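Local coordinates for protein phosphoserine phosphatase (Homo sapiens, PDB 6HYY) that hydrolyses L-phosphoserine to serine and phosphate, as a magnesium-dependent phosphatase of the haloacid dehalogenase family, at residues D28-I33 with E70-L75; G106-I111 with N129-Y134. One frame throughout, in Å; residues are numbered along the deposited sequence.

Interaction 1: residues D28-I33 with E70-L75; sequences DELAKI and EQVQRL
Leu75 packs its two methyls against Leu30 and Ile33, and this small apolar cluster joins two helices of the haloacid dehalogenase-type phosphatase. The helices are part of the helical region that follows strand 12-16 and helix 17-21 in the chain. Their short segments cross at 111°, with axes 9.7 Å apart at closest approach. No hydrogen bond passes between them.

The two methyls of Leu75 are split between the two partners. Its CG is anti to the backbone N (chi1 177°), which carries both branches out to helix 26-33. CD1 meets Ile33 CG1 at 3.6 Å. CD2 goes to the Leu30 side and lies 3.7 Å from Leu30 CA. The side chains of Leu30 and Leu75 cross at about a right angle, and Leu30 CD1 touches Leu75 CD2 at 3.8 Å. The same Leu30 methyl also reaches Val72 CG2 at 4.1 Å; the two side chains meet at a slant.

Ile33 works through a second branch. Ile33 and Gln71 slide past each other in opposite directions. Ile33 CG2 meets the base of the Gln71 side chain at CB, not its amide. The Gln71 amide oxygen is instead hydrogen-bonded to the backbone N of Ser68. Ile111 of helix 109-116 also touches Leu75. Ile33 CG2 rests 3.7 Å from the backbone O of Gln71.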
# COMPACT_ATOMS: atom_id res chain seq x y z
N ASP A 28 2.72 9.26 7.90
CA ASP A 28 2.55 10.69 8.11
C ASP A 28 1.36 10.96 9.03
O ASP A 28 1.41 11.87 9.87
CB ASP A 28 2.36 11.41 6.77
CG ASP A 28 3.57 11.28 5.86
OD1 ASP A 28 4.66 10.92 6.36
OD2 ASP A 28 3.44 11.55 4.64
N GLU A 29 0.28 10.20 8.86
CA GLU A 29 -0.88 10.39 9.73
C GLU A 29 -0.57 9.98 11.16
O GLU A 29 -1.06 10.60 12.12
CB GLU A 29 -2.07 9.59 9.18
CG GLU A 29 -2.49 10.08 7.81
CD GLU A 29 -3.00 11.51 7.87
OE1 GLU A 29 -2.40 12.40 7.23
OE2 GLU A 29 -4.00 11.73 8.58
N LEU A 30 0.23 8.92 11.33
CA LEU A 30 0.68 8.55 12.66
C LEU A 30 1.54 9.65 13.27
O LEU A 30 1.40 9.98 14.45
CB LEU A 30 1.45 7.23 12.59
CG LEU A 30 1.86 6.57 13.91
CD1 LEU A 30 0.65 6.42 14.80
CD2 LEU A 30 2.51 5.22 13.61
N ALA A 31 2.42 10.24 12.46
CA ALA A 31 3.24 11.35 12.94
C ALA A 31 2.38 12.54 13.35
O ALA A 31 2.72 13.26 14.29
CB ALA A 31 4.24 11.76 11.86
N LYS A 32 1.26 12.76 12.64
CA LYS A 32 0.33 13.81 13.03
C LYS A 32 -0.25 13.55 14.41
O LYS A 32 -0.21 14.42 15.29
CB LYS A 32 -0.80 13.91 12.00
CG LYS A 32 -0.48 14.73 10.76
CD LYS A 32 -1.71 14.87 9.86
CE LYS A 32 -1.45 15.81 8.68
NZ LYS A 32 -0.32 15.38 7.82
N ILE A 33 -0.79 12.34 14.62
CA ILE A 33 -1.32 11.93 15.92
C ILE A 33 -0.28 12.11 17.02
O ILE A 33 -0.62 12.46 18.15
CB ILE A 33 -1.82 10.47 15.83
CG1 ILE A 33 -3.23 10.42 15.23
CG2 ILE A 33 -1.77 9.77 17.19
CD1 ILE A 33 -4.33 10.77 16.22
N GLU A 70 -1.18 2.81 22.42
CA GLU A 70 -2.38 3.63 22.60
C GLU A 70 -2.51 4.69 21.51
O GLU A 70 -3.62 5.00 21.08
CB GLU A 70 -2.37 4.27 23.99
CG GLU A 70 -3.45 5.32 24.21
CD GLU A 70 -3.79 5.51 25.68
OE1 GLU A 70 -3.06 4.97 26.54
OE2 GLU A 70 -4.79 6.20 25.97
N GLN A 71 -1.39 5.26 21.06
CA GLN A 71 -1.47 6.25 19.99
C GLN A 71 -1.85 5.61 18.67
O GLN A 71 -2.59 6.20 17.87
CB GLN A 71 -0.14 7.00 19.86
CG GLN A 71 0.10 8.00 20.99
CD GLN A 71 1.48 8.62 20.94
OE1 GLN A 71 2.49 7.93 20.77
NE2 GLN A 71 1.54 9.94 21.10
N VAL A 72 -1.35 4.41 18.40
CA VAL A 72 -1.77 3.72 17.19
C VAL A 72 -3.25 3.39 17.28
O VAL A 72 -4.00 3.59 16.31
CB VAL A 72 -0.91 2.46 16.96
CG1 VAL A 72 -1.46 1.67 15.78
CG2 VAL A 72 0.54 2.84 16.73
N GLN A 73 -3.70 2.92 18.45
CA GLN A 73 -5.12 2.65 18.65
C GLN A 73 -5.96 3.89 18.44
O GLN A 73 -7.06 3.82 17.87
CB GLN A 73 -5.36 2.10 20.06
CG GLN A 73 -4.81 0.71 20.31
CD GLN A 73 -5.02 0.27 21.75
OE1 GLN A 73 -4.33 0.74 22.66
NE2 GLN A 73 -5.97 -0.64 21.96
N ARG A 74 -5.48 5.04 18.90
CA ARG A 74 -6.28 6.26 18.78
C ARG A 74 -6.34 6.74 17.34
O ARG A 74 -7.37 7.24 16.89
CB ARG A 74 -5.72 7.35 19.70
CG ARG A 74 -6.44 8.69 19.56
CD ARG A 74 -6.28 9.56 20.80
NE ARG A 74 -4.88 9.88 21.08
CZ ARG A 74 -4.14 9.27 21.99
NH1 ARG A 74 -4.65 8.29 22.74
NH2 ARG A 74 -2.87 9.63 22.17
N LEU A 75 -5.24 6.58 16.59
CA LEU A 75 -5.29 6.86 15.16
C LEU A 75 -6.39 6.06 14.49
O LEU A 75 -7.23 6.61 13.77
CB LEU A 75 -3.93 6.57 14.52
CG LEU A 75 -3.85 6.75 13.01
CD1 LEU A 75 -4.31 8.14 12.61
CD2 LEU A 75 -2.44 6.51 12.51

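Interaction 2: residues G106-I111 with N129-Y134; sequences GGFRSI and NRLKFY. With SER (serine), chain E.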
# COMPACT_ATOMS: atom_id res chain seq x y z
N GLY A 106 4.55 -0.28 2.88
CA GLY A 106 5.63 0.06 3.79
C GLY A 106 5.16 0.65 5.11
O GLY A 106 5.97 0.88 6.01
N GLY A 107 3.85 0.91 5.23
CA GLY A 107 3.23 1.25 6.49
C GLY A 107 3.05 0.03 7.37
O GLY A 107 3.74 -0.98 7.24
N PHE A 108 2.08 0.12 8.27
CA PHE A 108 2.03 -0.75 9.44
C PHE A 108 0.78 -1.61 9.47
O PHE A 108 -0.32 -1.14 9.19
CB PHE A 108 2.14 0.11 10.70
CG PHE A 108 3.30 1.04 10.64
CD1 PHE A 108 4.59 0.55 10.56
CD2 PHE A 108 3.10 2.42 10.59
CE1 PHE A 108 5.66 1.40 10.46
CE2 PHE A 108 4.17 3.27 10.49
CZ PHE A 108 5.45 2.77 10.44
N ARG A 109 0.98 -2.89 9.83
CA ARG A 109 -0.09 -3.88 9.80
C ARG A 109 -1.28 -3.46 10.66
O ARG A 109 -2.43 -3.73 10.30
CB ARG A 109 0.44 -5.24 10.24
CG ARG A 109 -0.62 -6.22 10.73
CD ARG A 109 -0.12 -7.68 10.79
NE ARG A 109 0.46 -8.05 9.52
CZ ARG A 109 -0.19 -8.69 8.54
NH1 ARG A 109 -1.44 -9.09 8.66
NH2 ARG A 109 0.45 -8.93 7.41
N SER A 110 -1.04 -2.80 11.80
CA SER A 110 -2.14 -2.33 12.63
C SER A 110 -3.12 -1.51 11.81
O SER A 110 -4.33 -1.80 11.77
CB SER A 110 -1.60 -1.51 13.80
OG SER A 110 -0.70 -0.52 13.35
N ILE A 111 -2.60 -0.53 11.08
CA ILE A 111 -3.44 0.36 10.29
C ILE A 111 -3.93 -0.35 9.02
O ILE A 111 -5.10 -0.24 8.65
CB ILE A 111 -2.67 1.65 9.96
CG1 ILE A 111 -2.15 2.31 11.24
CG2 ILE A 111 -3.56 2.59 9.16
CD1 ILE A 111 -1.11 3.38 10.99
N ASN A 129 4.63 -3.59 7.37
CA ASN A 129 5.57 -3.63 8.47
C ASN A 129 4.83 -3.81 9.80
O ASN A 129 3.64 -3.54 9.91
CB ASN A 129 6.44 -2.38 8.46
CG ASN A 129 7.43 -2.44 7.34
OD1 ASN A 129 8.10 -3.46 7.16
ND2 ASN A 129 7.50 -1.39 6.53
N ARG A 130 5.54 -4.34 10.79
CA ARG A 130 4.94 -4.69 12.08
C ARG A 130 5.64 -3.90 13.16
O ARG A 130 6.83 -4.10 13.40
CB ARG A 130 5.05 -6.19 12.36
CG ARG A 130 4.35 -7.09 11.38
CD ARG A 130 4.36 -8.51 11.90
NE ARG A 130 3.30 -8.74 12.87
CZ ARG A 130 3.09 -9.89 13.51
NH1 ARG A 130 3.88 -10.93 13.27
NH2 ARG A 130 2.08 -10.00 14.36
N LEU A 131 4.91 -2.99 13.80
CA LEU A 131 5.46 -2.26 14.94
C LEU A 131 5.58 -3.18 16.16
O LEU A 131 4.78 -4.10 16.35
CB LEU A 131 4.59 -1.06 15.28
CG LEU A 131 4.54 0.09 14.27
CD1 LEU A 131 3.42 1.05 14.66
CD2 LEU A 131 5.86 0.80 14.18
N LYS A 132 6.58 -2.90 16.99
CA LYS A 132 6.79 -3.59 18.25
C LYS A 132 6.57 -2.62 19.41
O LYS A 132 6.87 -1.43 19.31
CB LYS A 132 8.20 -4.19 18.34
CG LYS A 132 8.51 -5.26 17.28
CD LYS A 132 9.91 -5.86 17.46
CE LYS A 132 10.23 -6.89 16.38
NZ LYS A 132 11.54 -7.56 16.60
N PHE A 133 6.04 -3.16 20.51
CA PHE A 133 5.73 -2.39 21.70
C PHE A 133 6.19 -3.14 22.94
O PHE A 133 6.15 -4.37 22.99
CB PHE A 133 4.23 -2.10 21.81
CG PHE A 133 3.64 -1.53 20.56
CD1 PHE A 133 3.71 -0.17 20.30
CD2 PHE A 133 3.03 -2.36 19.63
CE1 PHE A 133 3.17 0.37 19.15
CE2 PHE A 133 2.48 -1.83 18.47
CZ PHE A 133 2.56 -0.47 18.22
N TYR A 134 6.62 -2.39 23.95
CA TYR A 134 6.91 -3.02 25.22
C TYR A 134 5.62 -3.31 25.97
O TYR A 134 4.52 -2.95 25.54
CB TYR A 134 7.86 -2.13 26.03
CG TYR A 134 9.24 -2.04 25.41
CD1 TYR A 134 10.02 -3.19 25.25
CD2 TYR A 134 9.76 -0.83 24.97
CE1 TYR A 134 11.27 -3.13 24.69
CE2 TYR A 134 11.02 -0.76 24.41
CZ TYR A 134 11.77 -1.92 24.27
OH TYR A 134 13.03 -1.89 23.71
N SER E . 4.14 3.49 2.58
CA SER E . 3.74 2.35 1.75
C SER E . 4.86 1.98 0.79
O SER E . 4.60 1.87 -0.40
CB SER E . 2.49 2.67 0.96
OG SER E . 1.67 1.55 0.71
OXT SER E . 6.03 1.82 1.15
O HOH W 1 1.70 -2.45 13.40
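Asn129 has its CG anti to its own carbonyl carbon (chi1 -73°), and this turns the side-chain amide toward Gly106. Phe108 has the same kind of first torsion, which turns one face of its ring to Leu131.

Asn129 ND2 donates to Gly106 O at 2.8 Å. The oxygen lies close to the amide plane of Asn129. The donor, however, sits above the carbonyl plane of Gly106, 48° out of it. Thr148 O is a second acceptor for the same ND2. With an alanine at this position, Gly106 O and Thr148 O would probably both lose the ND2 donor, and the glycine turn beside the bound serine would be less firmly fixed.

The backbones join on both sides of Phe108. Asn129 N donates to Gly107 O at 2.8 Å, and Arg109 N donates to Asn129 O at 2.7 Å. This is a parallel bridge within a beta-alpha-beta unit of the Rossmann-like haloacid dehalogenase core, formed by strand 100-105, helix 109-116 and strand 126-133. Phe108 is the N-cap residue of that helix. Gly106 and Gly107 belong to the serine pocket. Gly106 lies close against the ligand, with Gly106 N 3.0 Å from the ligand CA.

Leu131 lies over one face of the Phe108 ring. Its CD2 makes a CH-pi contact 4.1 Å from the ring centroid, offset toward the rim. A water accepts from both Ser110 N and Leu131 N. Arg109 and Arg130 run side by side, their guanidinium planes 78° apart. The Arg109 charge is paired with Glu113, and Arg109 CD lies 4.1 Å from Arg130 NE.

How the interactions relate
Both interactions are partly buried, and their centres are about 11 Å apart. Interaction 1 joins two helices farther from the centre of the chain, and its chemistry across the segments is apolar. Interaction 2 belongs to the central sheet and the start of helix 109-116. It relies on backbone and amide hydrogen bonds and contributes two glycines to the serine pocket. Its arginine side carries charge, and Arg130 is exposed. The two contacts hold different elements but touch each other. Val72 CG1 lies 3.4 Å from Ser110 OG, and Leu75 CD2 lies 3.7 Å from Ile111 CD1. Leu30 also packs on Phe108, so the helix pair meets helix 109-116 and its N-cap residue mostly through apolar groups.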